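PDB 4ZZ7: methylmalonate-semialdehyde dehydrogenase, which probably catalyses the NAD-dependent, coenzyme A-acylating oxidation of methylmalonate semialdehyde, as a tetrameric member of the aldehyde dehydrogenase family. Local coordinates for residues Ala55-Arg60 and Ile166-Cys171; Asn110-Ala114 and Leu159-Met164; Lys253-Met259 and Leu286-Val292; Gly369-Val375 and Pro389-Arg395. The contacts are given in a common frame with arbitrary orientation. Residues are numbered along the deposited sequence.

Contact 1. Residues Ala55-Arg60 and Ile166-Cys171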
loop_
_atom_site.group_PDB
_atom_site.type_symbol
_atom_site.label_atom_id
_atom_site.label_comp_id
_atom_site.label_asym_id
_atom_site.label_seq_id
_atom_site.Cartn_x
_atom_site.Cartn_y
_atom_site.Cartn_z
ATOM N N ALA A 55 -18.504 -3.324 26.713
ATOM C CA ALA A 55 -18.193 -2.046 26.029
ATOM C C ALA A 55 -17.899 -2.171 24.517
ATOM O O ALA A 55 -18.010 -1.183 23.776
ATOM C CB ALA A 55 -17.024 -1.350 26.721
ATOM N N PHE A 56 -17.521 -3.377 24.081
ATOM C CA PHE A 56 -17.118 -3.666 22.701
ATOM C C PHE A 56 -18.102 -3.283 21.587
ATOM O O PHE A 56 -17.683 -2.614 20.665
ATOM C CB PHE A 56 -16.721 -5.145 22.560
ATOM C CG PHE A 56 -16.387 -5.557 21.148
ATOM C CD1 PHE A 56 -15.316 -5.002 20.491
ATOM C CD2 PHE A 56 -17.149 -6.495 20.485
ATOM C CE1 PHE A 56 -15.020 -5.359 19.196
ATOM C CE2 PHE A 56 -16.848 -6.866 19.197
ATOM C CZ PHE A 56 -15.783 -6.297 18.552
ATOM N N PRO A 57 -19.391 -3.705 21.647
ATOM C CA PRO A 57 -20.316 -3.420 20.542
ATOM C C PRO A 57 -20.367 -1.965 20.082
ATOM O O PRO A 57 -20.275 -1.684 18.879
ATOM C CB PRO A 57 -21.670 -3.831 21.106
ATOM C CG PRO A 57 -21.344 -4.911 22.059
ATOM C CD PRO A 57 -20.044 -4.520 22.683
ATOM N N THR A 58 -20.500 -1.046 21.022
ATOM C CA THR A 58 -20.570 0.360 20.640
ATOM C C THR A 58 -19.199 0.829 20.182
ATOM O O THR A 58 -19.105 1.578 19.206
ATOM C CB THR A 58 -21.157 1.277 21.735
ATOM O OG1 THR A 58 -20.445 1.089 22.960
ATOM C CG2 THR A 58 -22.602 0.941 21.954
ATOM N N TRP A 59 -18.140 0.346 20.826
ATOM C CA TRP A 59 -16.782 0.780 20.477
ATOM C C TRP A 59 -16.360 0.297 19.070
ATOM O O TRP A 59 -15.764 1.040 18.282
ATOM C CB TRP A 59 -15.789 0.354 21.566
ATOM C CG TRP A 59 -14.404 0.895 21.356
ATOM C CD1 TRP A 59 -13.279 0.174 21.056
ATOM C CD2 TRP A 59 -14.004 2.269 21.389
ATOM N NE1 TRP A 59 -12.209 1.006 20.916
ATOM C CE2 TRP A 59 -12.618 2.300 21.113
ATOM C CE3 TRP A 59 -14.679 3.476 21.621
ATOM C CZ2 TRP A 59 -11.886 3.499 21.074
ATOM C CZ3 TRP A 59 -13.958 4.661 21.582
ATOM C CH2 TRP A 59 -12.570 4.662 21.322
ATOM N N ARG A 60 -16.717 -0.931 18.755
ATOM C CA ARG A 60 -16.572 -1.485 17.411
ATOM C C ARG A 60 -17.175 -0.577 16.357
ATOM O O ARG A 60 -16.582 -0.363 15.321
ATOM C CB ARG A 60 -17.258 -2.868 17.336
ATOM C CG ARG A 60 -17.255 -3.565 15.978
ATOM C CD ARG A 60 -18.269 -4.708 15.896
ATOM N NE ARG A 60 -19.025 -4.644 14.629
ATOM C CZ ARG A 60 -18.764 -5.347 13.515
ATOM N NH1 ARG A 60 -17.750 -6.230 13.419
ATOM N NH2 ARG A 60 -19.532 -5.153 12.457
ATOM N N ILE A 166 -6.895 -0.800 20.701
ATOM C CA ILE A 166 -8.104 -0.047 21.032
ATOM C C ILE A 166 -8.558 0.755 19.818
ATOM O O ILE A 166 -9.702 0.678 19.392
ATOM C CB ILE A 166 -7.893 0.866 22.248
ATOM C CG1 ILE A 166 -7.875 0.010 23.519
ATOM C CG2 ILE A 166 -8.994 1.903 22.356
ATOM C CD1 ILE A 166 -7.311 0.699 24.741
ATOM N N VAL A 167 -7.639 1.496 19.229
ATOM C CA VAL A 167 -7.979 2.336 18.095
ATOM C C VAL A 167 -8.484 1.483 16.925
ATOM O O VAL A 167 -9.275 1.967 16.119
ATOM C CB VAL A 167 -6.784 3.229 17.697
ATOM C CG1 VAL A 167 -5.885 2.562 16.647
ATOM C CG2 VAL A 167 -7.276 4.568 17.207
ATOM N N CYS A 168 -8.035 0.224 16.840
ATOM C CA CYS A 168 -8.584 -0.744 15.873
ATOM C C CYS A 168 -10.042 -1.310 16.139
ATOM O O CYS A 168 -10.541 -2.199 15.395
ATOM C CB CYS A 168 -7.600 -1.890 15.720
ATOM S SG CYS A 168 -6.146 -1.400 14.783
ATOM N N GLY A 169 -10.705 -0.804 17.188
ATOM C CA GLY A 169 -12.078 -1.161 17.504
ATOM C C GLY A 169 -12.233 -2.232 18.565
ATOM O O GLY A 169 -13.341 -2.712 18.761
ATOM N N ASN A 170 -11.155 -2.608 19.260
ATOM C CA ASN A 170 -11.225 -3.653 20.293
ATOM C C ASN A 170 -11.381 -3.103 21.714
ATOM O O ASN A 170 -11.194 -1.915 21.979
ATOM C CB ASN A 170 -9.952 -4.492 20.277
ATOM C CG ASN A 170 -9.708 -5.162 18.957
ATOM O OD1 ASN A 170 -10.485 -6.017 18.544
ATOM N ND2 ASN A 170 -8.616 -4.798 18.289
ATOM N N CYS A 171 -11.685 -3.985 22.644
ATOM C CA CYS A 171 -11.485 -3.685 24.047
ATOM C C CYS A 171 -10.314 -4.512 24.537
ATOM O O CYS A 171 -10.000 -5.529 23.944
ATOM C CB CYS A 171 -12.751 -3.992 24.828
ATOM S SG CYS A 171 -14.151 -2.959 24.317
#
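A Schellman motif ends helix 156-167 here, and the turn it makes is packed against helix 42-61. Gly169 leaves the helix with positive phi (98°), a conformation in which a CB would jam against the carbonyl of Cys168; its ideal CB would also lie only 4.0 Å from Arg60 CA. The bare turn lets the backbones close to 4.5 Å between Arg60 CA and Gly169 CA. Trp59 points its indole at the helix end: NE1 donates to Ile166 O (3.0 Å, 149°), the same carbonyl that receives Gly169 N at 2.8 Å, so a C-terminal acceptor of the helix is used twice. The indole also packs on Ile166, CZ2 to CG2 at 3.5 Å. Beside it, the edge of the Phe56 ring meets the turn, CE1 lying 3.2 Å from Gly169 O. Cys171 SG fills the space next to Phe56 CB (3.8 Å) and Ala55 CB (4.1 Å), and stands oblique to the Trp59 five-membered ring, 5.4 Å from its centroid. Around this junction, Trp59 also touches Val70 of helix 64-80 and the loop residues Leu196 and Pro197, Phe56 reaches Pro141 of strand 133-141, and Cys171 starts strand 171-175, bonding through its backbone to Gly143 and Val145.

Contact 2. Residues Asn110-Ala114 and Leu159-Met164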
loop_
_atom_site.group_PDB
_atom_site.type_symbol
_atom_site.label_atom_id
_atom_site.label_comp_id
_atom_site.label_asym_id
_atom_site.label_seq_id
_atom_site.Cartn_x
_atom_site.Cartn_y
_atom_site.Cartn_z
ATOM N N ASN A 110 4.445 5.125 19.757
ATOM C CA ASN A 110 3.402 4.126 19.426
ATOM C C ASN A 110 1.988 4.688 19.454
ATOM O O ASN A 110 1.102 4.153 18.768
ATOM C CB ASN A 110 3.416 2.937 20.393
ATOM C CG ASN A 110 4.641 2.051 20.253
ATOM O OD1 ASN A 110 5.357 1.821 21.230
ATOM N ND2 ASN A 110 4.861 1.513 19.060
ATOM N N VAL A 111 1.775 5.711 20.289
ATOM C CA VAL A 111 0.487 6.397 20.403
ATOM C C VAL A 111 0.306 7.279 19.190
ATOM O O VAL A 111 -0.790 7.345 18.632
ATOM C CB VAL A 111 0.405 7.223 21.713
ATOM C CG1 VAL A 111 -0.870 8.051 21.792
ATOM C CG2 VAL A 111 0.479 6.298 22.914
ATOM N N GLU A 112 1.388 7.949 18.787
ATOM C CA GLU A 112 1.366 8.806 17.615
ATOM C C GLU A 112 0.954 7.991 16.422
ATOM O O GLU A 112 0.025 8.339 15.717
ATOM C CB GLU A 112 2.732 9.402 17.377
ATOM C CG GLU A 112 3.096 10.437 18.420
ATOM C CD GLU A 112 4.474 11.011 18.244
ATOM O OE1 GLU A 112 4.765 12.001 18.959
ATOM O OE2 GLU A 112 5.257 10.481 17.420
ATOM N N TYR A 113 1.612 6.864 16.229
ATOM C CA TYR A 113 1.254 5.989 15.125
ATOM C C TYR A 113 -0.230 5.574 15.152
ATOM O O TYR A 113 -0.883 5.539 14.123
ATOM C CB TYR A 113 2.197 4.777 15.060
ATOM C CG TYR A 113 2.074 3.961 13.775
ATOM C CD1 TYR A 113 2.306 4.534 12.530
ATOM C CD2 TYR A 113 1.723 2.621 13.812
ATOM C CE1 TYR A 113 2.183 3.799 11.367
ATOM C CE2 TYR A 113 1.608 1.880 12.651
ATOM C CZ TYR A 113 1.827 2.472 11.429
ATOM O OH TYR A 113 1.703 1.722 10.270
ATOM N N ALA A 114 -0.772 5.313 16.327
ATOM C CA ALA A 114 -2.176 4.869 16.472
ATOM C C ALA A 114 -3.172 5.957 16.115
ATOM O O ALA A 114 -4.310 5.666 15.716
ATOM C CB ALA A 114 -2.431 4.408 17.902
ATOM N N LEU A 159 2.284 0.029 25.726
ATOM C CA LEU A 159 1.931 0.943 24.629
ATOM C C LEU A 159 2.180 0.327 23.250
ATOM O O LEU A 159 1.659 0.773 22.237
ATOM C CB LEU A 159 2.662 2.268 24.777
ATOM C CG LEU A 159 2.184 3.092 25.980
ATOM C CD1 LEU A 159 3.201 4.198 26.286
ATOM C CD2 LEU A 159 0.754 3.648 25.815
ATOM N N TRP A 160 2.960 -0.730 23.205
ATOM C CA TRP A 160 3.020 -1.542 22.007
ATOM C C TRP A 160 1.665 -2.088 21.621
ATOM O O TRP A 160 1.372 -2.253 20.441
ATOM C CB TRP A 160 3.983 -2.718 22.204
ATOM C CG TRP A 160 5.430 -2.339 22.171
ATOM C CD1 TRP A 160 5.961 -1.082 22.122
ATOM C CD2 TRP A 160 6.537 -3.236 22.171
ATOM N NE1 TRP A 160 7.336 -1.144 22.080
ATOM C CE2 TRP A 160 7.712 -2.457 22.114
ATOM C CE3 TRP A 160 6.650 -4.624 22.207
ATOM C CZ2 TRP A 160 8.968 -3.017 22.090
ATOM C CZ3 TRP A 160 7.889 -5.174 22.176
ATOM C CH2 TRP A 160 9.042 -4.378 22.122
ATOM N N MET A 161 0.844 -2.384 22.619
ATOM C CA MET A 161 -0.325 -3.225 22.423
ATOM C C MET A 161 -1.647 -2.473 22.394
ATOM O O MET A 161 -2.342 -2.468 21.374
ATOM C CB MET A 161 -0.362 -4.285 23.529
ATOM C CG MET A 161 0.854 -5.199 23.552
ATOM S SD MET A 161 0.745 -6.415 24.880
ATOM C CE MET A 161 2.420 -7.068 24.894
ATOM N N PHE A 162 -1.998 -1.854 23.515
ATOM C CA PHE A 162 -3.353 -1.329 23.673
ATOM C C PHE A 162 -3.720 -0.038 22.943
ATOM O O PHE A 162 -4.873 0.132 22.575
ATOM C CB PHE A 162 -3.769 -1.266 25.144
ATOM C CG PHE A 162 -3.118 -0.191 25.955
ATOM C CD1 PHE A 162 -3.618 1.100 25.949
ATOM C CD2 PHE A 162 -2.073 -0.495 26.801
ATOM C CE1 PHE A 162 -3.060 2.077 26.754
ATOM C CE2 PHE A 162 -1.502 0.473 27.594
ATOM C CZ PHE A 162 -2.001 1.762 27.582
ATOM N N PRO A 163 -2.764 0.881 22.735
ATOM C CA PRO A 163 -3.128 1.985 21.853
ATOM C C PRO A 163 -3.660 1.454 20.524
ATOM O O PRO A 163 -4.784 1.752 20.160
ATOM C CB PRO A 163 -1.813 2.751 21.686
ATOM C CG PRO A 163 -1.107 2.501 22.960
ATOM C CD PRO A 163 -1.417 1.065 23.295
ATOM N N MET A 164 -2.880 0.614 19.857
ATOM C CA MET A 164 -3.230 0.177 18.502
ATOM C C MET A 164 -4.439 -0.747 18.541
ATOM O O MET A 164 -5.310 -0.659 17.675
ATOM C CB MET A 164 -2.056 -0.527 17.801
ATOM C CG MET A 164 -2.376 -1.032 16.386
ATOM S SD MET A 164 -2.863 0.263 15.228
ATOM C CE MET A 164 -1.274 1.036 14.991
#
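Helices 97-115 and 156-167 run side by side in nearly the same direction: the axes of 110-114 and 159-164 cross at -23° and approach to 8.8 Å. Their backbones are closest at Ala114 and Met164, whose CA atoms are 5.2 Å apart, with Val111 facing Pro163 at 5.9 Å between CA atoms. The second helix is kinked around Pro163, where the N atoms of residues 163 and 164 make no bond to the preceding turn. No hydrogen bond crosses the interface; it is held by close-fitting side chains. Pro163 points toward the partner helix and packs between two of its residues, its CG 4.1 Å from Val111 CG2 and its CB 4.2 Å from Ala114 CB. Val111 CG2 also meets Leu159 CD2 at 3.9 Å. The small Ala114 leaves room for Met164, which curls its thioether back so that CE lies 4.2 Å from Ala114 CA and 3.6 Å from Tyr113 CD2. Asn110 covers the start of the 159-164 segment, CB 3.3 Å from Leu159 O, and borders the edge of the Trp160 ring. Trp160 belongs to the NAD pocket, its side chain about 4 Å from the dinucleotide and about 5 Å from that of Cys283. Helix 64-80 covers Val111, Leu159 and Pro163 through Met71 and Phe74, helix 467-473 packs on Tyr113 and Met164, and strand 220-226 lies against Trp160.

Contact 3. Residues Lys253-Met259 and Leu286-Val292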
loop_
_atom_site.group_PDB
_atom_site.type_symbol
_atom_site.label_atom_id
_atom_site.label_comp_id
_atom_site.label_asym_id
_atom_site.label_seq_id
_atom_site.Cartn_x
_atom_site.Cartn_y
_atom_site.Cartn_z
ATOM N N LYS A 253 19.926 -12.797 22.533
ATOM C CA LYS A 253 21.383 -12.637 22.718
ATOM C C LYS A 253 21.952 -11.835 21.540
ATOM O O LYS A 253 22.373 -12.392 20.504
ATOM C CB LYS A 253 22.116 -13.986 22.855
ATOM C CG LYS A 253 22.675 -14.267 24.253
ATOM C CD LYS A 253 24.029 -13.612 24.498
ATOM C CE LYS A 253 24.616 -13.999 25.855
ATOM N NZ LYS A 253 24.116 -13.185 26.987
ATOM N N ASN A 254 21.950 -10.513 21.700
ATOM C CA ASN A 254 22.234 -9.640 20.563
ATOM C C ASN A 254 23.726 -9.478 20.349
ATOM O O ASN A 254 24.424 -9.034 21.241
ATOM C CB ASN A 254 21.553 -8.284 20.746
ATOM C CG ASN A 254 20.027 -8.323 20.499
ATOM O OD1 ASN A 254 19.431 -7.310 20.161
ATOM N ND2 ASN A 254 19.407 -9.464 20.645
ATOM N N HIS A 255 24.191 -9.854 19.157
ATOM C CA HIS A 255 25.604 -9.808 18.790
ATOM C C HIS A 255 25.906 -8.609 17.898
ATOM O O HIS A 255 25.105 -8.265 17.052
ATOM C CB HIS A 255 25.999 -11.059 18.001
ATOM C CG HIS A 255 26.048 -12.328 18.802
ATOM N ND1 HIS A 255 24.988 -12.774 19.567
ATOM C CD2 HIS A 255 27.004 -13.278 18.903
ATOM C CE1 HIS A 255 25.303 -13.927 20.127
ATOM N NE2 HIS A 255 26.522 -14.252 19.742
ATOM N N ALA A 256 27.084 -8.013 18.075
ATOM C CA ALA A 256 27.598 -6.969 17.186
ATOM C C ALA A 256 28.950 -7.393 16.615
ATOM O O ALA A 256 29.891 -7.664 17.372
ATOM C CB ALA A 256 27.741 -5.648 17.926
ATOM N N ILE A 257 29.049 -7.432 15.297
ATOM C CA ILE A 257 30.291 -7.747 14.622
ATOM C C ILE A 257 31.058 -6.454 14.472
ATOM O O ILE A 257 30.580 -5.539 13.806
ATOM C CB ILE A 257 30.023 -8.348 13.232
ATOM C CG1 ILE A 257 29.208 -9.629 13.383
ATOM C CG2 ILE A 257 31.325 -8.611 12.473
ATOM C CD1 ILE A 257 28.784 -10.242 12.076
ATOM N N VAL A 258 32.228 -6.379 15.105
ATOM C CA VAL A 258 33.141 -5.236 14.954
ATOM C C VAL A 258 34.188 -5.612 13.888
ATOM O O VAL A 258 35.095 -6.406 14.141
ATOM C CB VAL A 258 33.807 -4.851 16.289
ATOM C CG1 VAL A 258 34.637 -3.600 16.117
ATOM C CG2 VAL A 258 32.753 -4.645 17.363
ATOM N N MET A 259 34.027 -5.054 12.692
ATOM C CA MET A 259 34.933 -5.306 11.589
ATOM C C MET A 259 36.188 -4.469 11.771
ATOM O O MET A 259 36.190 -3.484 12.521
ATOM C CB MET A 259 34.281 -4.929 10.259
ATOM C CG MET A 259 33.045 -5.739 9.883
ATOM S SD MET A 259 33.335 -7.464 9.410
ATOM C CE MET A 259 34.221 -7.299 7.867
ATOM N N LEU A 286 22.676 -5.117 23.744
ATOM C CA LEU A 286 23.779 -5.694 23.015
ATOM C C LEU A 286 24.780 -6.329 23.983
ATOM O O LEU A 286 25.603 -5.633 24.582
ATOM C CB LEU A 286 24.435 -4.635 22.153
ATOM C CG LEU A 286 24.801 -5.261 20.823
ATOM C CD1 LEU A 286 24.931 -4.139 19.854
ATOM C CD2 LEU A 286 26.084 -6.067 20.885
ATOM N N SER A 287 24.692 -7.658 24.112
ATOM C CA SER A 287 25.416 -8.440 25.134
ATOM C C SER A 287 26.681 -9.137 24.627
ATOM O O SER A 287 27.496 -9.594 25.425
ATOM C CB SER A 287 24.485 -9.489 25.727
ATOM O OG SER A 287 23.678 -10.036 24.721
ATOM N N VAL A 288 26.843 -9.215 23.310
ATOM C CA VAL A 288 27.983 -9.894 22.710
ATOM C C VAL A 288 28.604 -9.049 21.595
ATOM O O VAL A 288 27.956 -8.679 20.624
ATOM C CB VAL A 288 27.586 -11.273 22.149
ATOM C CG1 VAL A 288 28.815 -12.058 21.720
ATOM C CG2 VAL A 288 26.801 -12.073 23.173
ATOM N N ALA A 289 29.882 -8.753 21.743
ATOM C CA ALA A 289 30.623 -8.077 20.695
ATOM C C ALA A 289 31.527 -9.122 20.035
ATOM O O ALA A 289 32.381 -9.733 20.679
ATOM C CB ALA A 289 31.436 -6.937 21.288
ATOM N N VAL A 290 31.303 -9.381 18.762
ATOM C CA VAL A 290 32.107 -10.370 18.052
ATOM C C VAL A 290 33.225 -9.663 17.282
ATOM O O VAL A 290 33.004 -9.151 16.188
ATOM C CB VAL A 290 31.240 -11.222 17.111
ATOM C CG1 VAL A 290 32.044 -12.367 16.512
ATOM C CG2 VAL A 290 30.050 -11.781 17.867
ATOM N N ALA A 291 34.424 -9.642 17.858
ATOM C CA ALA A 291 35.553 -8.955 17.253
ATOM C C ALA A 291 36.204 -9.855 16.212
ATOM O O ALA A 291 36.688 -10.923 16.531
ATOM C CB ALA A 291 36.556 -8.558 18.312
ATOM N N VAL A 292 36.194 -9.424 14.960
ATOM C CA VAL A 292 36.788 -10.207 13.869
ATOM C C VAL A 292 38.255 -9.774 13.710
ATOM O O VAL A 292 38.558 -8.684 13.217
ATOM C CB VAL A 292 35.946 -10.189 12.545
ATOM C CG1 VAL A 292 35.289 -8.853 12.298
ATOM C CG2 VAL A 292 36.776 -10.594 11.331
HETATM O O HOH W 1 20.634 -9.597 24.659
#
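Four main-chain hydrogen bonds carry this parallel pairing. Val288 N donates to Asn254 O (3.2 Å), Ala256 N to Val288 O (2.8 Å), Val290 N to Ala256 O (2.6 Å) and Val258 N to Val290 O (3.1 Å). A weak fifth, Val292 N to Val258 O at 3.3 Å, extends the ladder, and at the opposite end Ser287 N shares Asn254 O weakly at 3.2 Å. His255 fixes its own ring by giving ND1 to Lys253 O (2.8 Å), while Tyr382 takes up NE2. A water touches Ser287 OG at 3.1 Å and, weakly, Asn254 N at 3.4 Å. The strands are the two beta elements of a beta-alpha-beta unit, joined through helix 264-276, inside the sheet whose further neighbours are strands 411-418 and 390-396. His255, Ile257, Val288 and Val290 share one face: Val288 CB sits 3.8 Å over the His255 ring centroid, a CH-pi contact. Helix 399-408 covers this face through Ile406 and Ala402. On the reverse, Ala256 CB lies 3.4 Å from Leu286 CD2. At the C-terminal end of the pair, Val292 CG1 packs on Ile257 CG2 (4.0 Å) and Met259 SD (3.8 Å), and Met259 also reaches Val489 of a neighbouring subunit.

Contact 4. Residues Gly369-Val375 and Pro389-Arg395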
loop_
_atom_site.group_PDB
_atom_site.type_symbol
_atom_site.label_atom_id
_atom_site.label_comp_id
_atom_site.label_asym_id
_atom_site.label_seq_id
_atom_site.Cartn_x
_atom_site.Cartn_y
_atom_site.Cartn_z
ATOM N N GLY A 369 28.712 -2.270 35.819
ATOM C CA GLY A 369 28.997 -2.623 34.432
ATOM C C GLY A 369 30.232 -3.501 34.342
ATOM O O GLY A 369 31.299 -3.099 34.774
ATOM N N THR A 370 30.077 -4.702 33.795
ATOM C CA THR A 370 31.167 -5.669 33.711
ATOM C C THR A 370 31.522 -5.987 32.259
ATOM O O THR A 370 30.651 -6.000 31.402
ATOM C CB THR A 370 30.839 -6.981 34.478
ATOM O OG1 THR A 370 30.294 -7.951 33.588
ATOM C CG2 THR A 370 29.875 -6.744 35.594
ATOM N N LEU A 371 32.804 -6.261 32.014
ATOM C CA LEU A 371 33.310 -6.673 30.703
ATOM C C LEU A 371 33.939 -8.041 30.858
ATOM O O LEU A 371 34.783 -8.215 31.732
ATOM C CB LEU A 371 34.365 -5.702 30.218
ATOM C CG LEU A 371 34.460 -5.499 28.711
ATOM C CD1 LEU A 371 35.638 -4.605 28.375
ATOM C CD2 LEU A 371 34.620 -6.810 27.976
ATOM N N ILE A 372 33.517 -9.010 30.042
ATOM C CA ILE A 372 34.124 -10.358 30.016
ATOM C C ILE A 372 34.826 -10.516 28.665
ATOM O O ILE A 372 34.288 -10.094 27.656
ATOM C CB ILE A 372 33.080 -11.464 30.221
ATOM C CG1 ILE A 372 32.297 -11.199 31.506
ATOM C CG2 ILE A 372 33.774 -12.800 30.332
ATOM C CD1 ILE A 372 31.164 -12.167 31.782
ATOM N N ASP A 373 36.027 -11.088 28.640
ATOM C CA ASP A 373 36.793 -11.238 27.386
ATOM C C ASP A 373 37.126 -12.721 27.215
ATOM O O ASP A 373 37.048 -13.500 28.173
ATOM C CB ASP A 373 38.047 -10.329 27.407
ATOM C CG ASP A 373 38.767 -10.189 26.022
ATOM O OD1 ASP A 373 38.234 -10.554 24.954
ATOM O OD2 ASP A 373 39.915 -9.698 26.011
ATOM N N HIS A 374 37.428 -13.114 25.976
ATOM C CA HIS A 374 37.771 -14.512 25.617
ATOM C C HIS A 374 36.660 -15.498 25.978
ATOM O O HIS A 374 36.913 -16.541 26.597
ATOM C CB HIS A 374 39.100 -14.946 26.257
ATOM C CG HIS A 374 40.227 -14.008 25.975
ATOM N ND1 HIS A 374 40.778 -13.193 26.944
ATOM C CD2 HIS A 374 40.882 -13.723 24.824
ATOM C CE1 HIS A 374 41.736 -12.459 26.405
ATOM N NE2 HIS A 374 41.814 -12.756 25.118
ATOM N N VAL A 375 35.431 -15.158 25.590
ATOM C CA VAL A 375 34.287 -16.025 25.862
ATOM C C VAL A 375 34.149 -16.929 24.658
ATOM O O VAL A 375 34.553 -16.552 23.546
ATOM C CB VAL A 375 32.963 -15.265 26.177
ATOM C CG1 VAL A 375 33.210 -14.036 27.034
ATOM C CG2 VAL A 375 32.233 -14.866 24.919
ATOM N N PRO A 389 23.901 -5.877 33.364
ATOM C CA PRO A 389 24.871 -4.962 32.762
ATOM C C PRO A 389 26.218 -5.641 32.440
ATOM O O PRO A 389 27.220 -5.372 33.094
ATOM C CB PRO A 389 25.009 -3.858 33.826
ATOM C CG PRO A 389 24.691 -4.528 35.114
ATOM C CD PRO A 389 23.797 -5.698 34.822
ATOM N N VAL A 390 26.235 -6.507 31.425
ATOM C CA VAL A 390 27.395 -7.356 31.149
ATOM C C VAL A 390 27.645 -7.376 29.657
ATOM O O VAL A 390 26.757 -7.724 28.897
ATOM C CB VAL A 390 27.159 -8.806 31.656
ATOM C CG1 VAL A 390 28.344 -9.722 31.360
ATOM C CG2 VAL A 390 26.838 -8.824 33.148
ATOM N N LEU A 391 28.859 -7.028 29.246
ATOM C CA LEU A 391 29.255 -7.130 27.853
ATOM C C LEU A 391 30.308 -8.221 27.652
ATOM O O LEU A 391 31.390 -8.134 28.202
ATOM C CB LEU A 391 29.830 -5.809 27.389
ATOM C CG LEU A 391 29.655 -5.432 25.909
ATOM C CD1 LEU A 391 30.717 -4.407 25.515
ATOM C CD2 LEU A 391 29.676 -6.610 24.939
ATOM N N GLN A 392 29.967 -9.240 26.859
ATOM C CA GLN A 392 30.879 -10.338 26.464
ATOM C C GLN A 392 31.511 -10.067 25.098
ATOM O O GLN A 392 30.855 -9.559 24.196
ATOM C CB GLN A 392 30.119 -11.669 26.426
ATOM C CG GLN A 392 29.807 -12.198 27.809
ATOM C CD GLN A 392 28.705 -13.237 27.843
ATOM O OE1 GLN A 392 27.637 -13.043 27.278
ATOM N NE2 GLN A 392 28.944 -14.330 28.552
ATOM N N VAL A 393 32.781 -10.408 24.933
ATOM C CA VAL A 393 33.459 -10.216 23.626
ATOM C C VAL A 393 34.105 -11.513 23.157
ATOM O O VAL A 393 34.960 -12.064 23.836
ATOM C CB VAL A 393 34.451 -9.029 23.615
ATOM C CG1 VAL A 393 35.044 -8.836 24.979
ATOM C CG2 VAL A 393 35.555 -9.190 22.581
ATOM N N VAL A 394 33.637 -11.988 22.007
ATOM C CA VAL A 394 34.160 -13.161 21.355
ATOM C C VAL A 394 35.110 -12.685 20.264
ATOM O O VAL A 394 34.899 -11.638 19.649
ATOM C CB VAL A 394 33.033 -14.000 20.704
ATOM C CG1 VAL A 394 33.592 -15.200 19.932
ATOM C CG2 VAL A 394 32.040 -14.476 21.756
ATOM N N ARG A 395 36.153 -13.480 20.038
ATOM C CA ARG A 395 37.120 -13.236 18.983
ATOM C C ARG A 395 36.941 -14.335 17.934
ATOM O O ARG A 395 36.700 -15.489 18.279
ATOM C CB ARG A 395 38.532 -13.189 19.583
ATOM C CG ARG A 395 38.742 -11.990 20.518
ATOM C CD ARG A 395 39.730 -12.254 21.652
ATOM N NE ARG A 395 39.894 -11.090 22.531
ATOM C CZ ARG A 395 40.649 -10.023 22.257
ATOM N NH1 ARG A 395 40.734 -9.017 23.124
ATOM N NH2 ARG A 395 41.331 -9.950 21.133
#
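Strands 370-373 and 390-396, joined through the short helix 380-383 as a beta-alpha-beta unit, pair in parallel, with Thr370 to Ile372 in register with Val390 to Gln392. Thr370 uses both backbone groups across the gap: its N donates to Pro389 O (3.0 Å), and its O accepts Leu391 N (3.0 Å). Ile372 does likewise, N to Leu391 O at 2.9 Å and O from Val393 N at 3.1 Å. The alternate residues turn their backbones outward: Leu371 bonds to Val351 of strand 348-351, Gln392 to Ser287 and Ala289 of strand 286-292. Near the C-terminal end of the pair a salt bridge is added. Arg395 NE meets Asp373 OD1 at 3.0 Å, and NH1 meets Asp373 OD2 at 3.1 Å. The other guanidinium nitrogen, NH2, bridges to Asp298 of helix 296-308. His374 turns with positive phi; its N bonds weakly to Asp373 OD1 (2.9 Å), and its ND1 is hydrogen-bonded to Thr348 OG1. Gln392 NE2 goes to Ser381 O. Leu371 CD2 packs on Val393 CG1 (3.6 Å). With both Asp373 oxygens and all three guanidinium nitrogens engaged, charge pairing adds a side-chain link to the backbone ladder and ties it to helix 296-308.

In the fold
From the N terminus, helix 42-61 opens the loop that contact 1 closes at residues 166-171. Nested inside it, contact 2 joins helix 97-115 to helix 156-167; that last helix serves both, and Val167 CG2 of contact 1 touches Ala114 O of contact 2 at 3.5 Å. These two tie the early helices to helix 156-167, which links strands 144-148 and 171-175 of the parallel sheet. Contact 3 opens only after contact 1 has closed, and contact 4 follows in series, each a short beta-alpha-beta loop. They lie across the chain's centre from the first pair and share one sheet, in which strands 286-292 and 390-396 are neighbours and Ala289 N lies 2.8 Å from Gln392 O.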